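Local coordinates for thioredoxin family protein (PDB 1Z6N) that is of unknown function but belongs to the thioredoxin family, binds magnesium and carries a CxxC pair that may serve thiol-disulfide chemistry, at residues Asp98-Arg103 against Leu113-Asp118. Sequence-based numbering, arbitrary orientation.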
# COMPACT_ATOMS: atom_id res chain seq x y z
N ASP A 98 -15.68 7.17 -7.33
CA ASP A 98 -16.73 6.86 -8.30
C ASP A 98 -17.12 5.39 -8.28
O ASP A 98 -18.32 5.09 -8.44
CB ASP A 98 -16.29 7.28 -9.70
CG ASP A 98 -17.36 7.02 -10.74
OD1 ASP A 98 -18.40 7.70 -10.69
OD2 ASP A 98 -17.14 6.14 -11.61
N ASP A 99 -16.17 4.48 -8.09
CA ASP A 99 -16.45 3.07 -8.32
C ASP A 99 -16.17 2.11 -7.17
O ASP A 99 -16.47 0.92 -7.30
CB ASP A 99 -15.74 2.56 -9.57
CG ASP A 99 -16.67 1.80 -10.49
OD1 ASP A 99 -17.89 1.64 -10.20
OD2 ASP A 99 -16.16 1.39 -11.55
N LEU A 100 -15.61 2.61 -6.07
CA LEU A 100 -15.34 1.73 -4.93
C LEU A 100 -16.08 2.11 -3.65
O LEU A 100 -16.32 1.25 -2.80
CB LEU A 100 -13.84 1.69 -4.62
CG LEU A 100 -12.97 0.96 -5.64
CD1 LEU A 100 -11.50 1.12 -5.28
CD2 LEU A 100 -13.38 -0.53 -5.73
N ARG A 101 -16.42 3.39 -3.50
CA ARG A 101 -16.92 3.86 -2.20
C ARG A 101 -18.16 3.10 -1.73
O ARG A 101 -18.19 2.58 -0.62
CB ARG A 101 -17.15 5.38 -2.22
CG ARG A 101 -17.15 6.01 -0.82
CD ARG A 101 -17.78 7.39 -0.85
NE ARG A 101 -19.21 7.29 -1.12
CZ ARG A 101 -19.99 8.30 -1.46
NH1 ARG A 101 -19.48 9.52 -1.61
NH2 ARG A 101 -21.30 8.08 -1.66
N GLN A 102 -19.15 2.99 -2.60
CA GLN A 102 -20.41 2.34 -2.21
C GLN A 102 -20.23 0.83 -2.10
O GLN A 102 -20.76 0.20 -1.19
CB GLN A 102 -21.53 2.71 -3.16
CG GLN A 102 -21.98 4.18 -3.04
CD GLN A 102 -22.99 4.41 -1.91
OE1 GLN A 102 -24.09 4.91 -2.14
NE2 GLN A 102 -22.60 4.07 -0.68
N ARG A 103 -19.46 0.27 -3.02
CA ARG A 103 -19.13 -1.15 -3.01
C ARG A 103 -18.50 -1.59 -1.66
O ARG A 103 -18.78 -2.68 -1.13
CB ARG A 103 -18.16 -1.39 -4.16
CG ARG A 103 -17.83 -2.80 -4.35
CD ARG A 103 -16.79 -2.93 -5.45
NE ARG A 103 -16.78 -4.32 -5.84
CZ ARG A 103 -16.45 -4.77 -7.05
NH1 ARG A 103 -16.09 -3.93 -8.03
NH2 ARG A 103 -16.48 -6.08 -7.26
N LEU A 113 -5.90 3.82 -0.12
CA LEU A 113 -6.79 2.70 0.13
C LEU A 113 -6.19 1.51 -0.59
O LEU A 113 -6.03 1.55 -1.81
CB LEU A 113 -8.19 3.03 -0.42
CG LEU A 113 -9.20 1.87 -0.45
CD1 LEU A 113 -9.50 1.39 0.97
CD2 LEU A 113 -10.50 2.30 -1.17
N VAL A 114 -5.85 0.46 0.16
CA VAL A 114 -5.19 -0.70 -0.40
C VAL A 114 -6.10 -1.91 -0.22
O VAL A 114 -6.36 -2.34 0.90
CB VAL A 114 -3.83 -0.96 0.28
CG1 VAL A 114 -3.16 -2.17 -0.33
CG2 VAL A 114 -2.90 0.27 0.15
N LEU A 115 -6.57 -2.45 -1.34
CA LEU A 115 -7.39 -3.66 -1.32
C LEU A 115 -6.51 -4.86 -1.63
O LEU A 115 -5.84 -4.89 -2.66
CB LEU A 115 -8.53 -3.53 -2.34
CG LEU A 115 -9.42 -2.29 -2.18
CD1 LEU A 115 -10.51 -2.35 -3.26
CD2 LEU A 115 -10.06 -2.24 -0.79
N VAL A 116 -6.49 -5.84 -0.72
CA VAL A 116 -5.66 -7.02 -0.87
C VAL A 116 -6.51 -8.10 -1.52
O VAL A 116 -7.53 -8.53 -0.95
CB VAL A 116 -5.11 -7.51 0.49
CG1 VAL A 116 -4.23 -8.74 0.30
CG2 VAL A 116 -4.36 -6.38 1.18
N LEU A 117 -6.11 -8.52 -2.71
CA LEU A 117 -6.87 -9.48 -3.51
C LEU A 117 -6.04 -10.73 -3.75
O LEU A 117 -4.81 -10.66 -3.85
CB LEU A 117 -7.26 -8.87 -4.86
CG LEU A 117 -8.06 -7.56 -4.88
CD1 LEU A 117 -7.90 -6.88 -6.22
CD2 LEU A 117 -9.52 -7.84 -4.66
N ASP A 118 -6.70 -11.89 -3.82
CA ASP A 118 -5.99 -13.11 -4.17
C ASP A 118 -5.91 -13.29 -5.69
O ASP A 118 -6.29 -12.38 -6.44
CB ASP A 118 -6.61 -14.33 -3.45
CG ASP A 118 -7.97 -14.73 -4.00
OD1 ASP A 118 -8.41 -14.19 -5.04
OD2 ASP A 118 -8.60 -15.62 -3.38
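In the alpha-beta-alpha sandwich of this thioredoxin-like fold, Leu100, just past helix 93-99, meets Leu113 and Leu115 on one face of the inner strand 113-117. The contact is small, about 94 Å² of buried surface, and wholly apolar; all three leucines are buried. Because side chains alternate along a strand, Leu113 and Leu115 both turn toward Leu100, while Val114 between them lies on the other face of the sheet, where it packs on Leu58 and Val60 of the neighbouring strand 56-61. The backbone of Leu113 and Leu115 is bonded to that strand, at Ala61 and Leu59, and the contact with Leu100 is made by side chains alone; leucine is long and branched enough to span the distance between CA of Leu100 and CA of Leu113, 10.0 Å. Tyr4 of helix 4-10 touches both Leu100 and Leu115, and Leu7 of the same helix also touches Leu100. Arg103, three residues on, makes a cation-pi contact with Tyr4. CG of Leu100 stands anti to the carbonyl carbon (chi1 -70°) and CD1 continues the chain outward (chi2 174°), which carries CD1 to the strand. There it lies 4.4 Å from CD2 of Leu113 and, tip to tip, 4.1 Å from CD1 of Leu115.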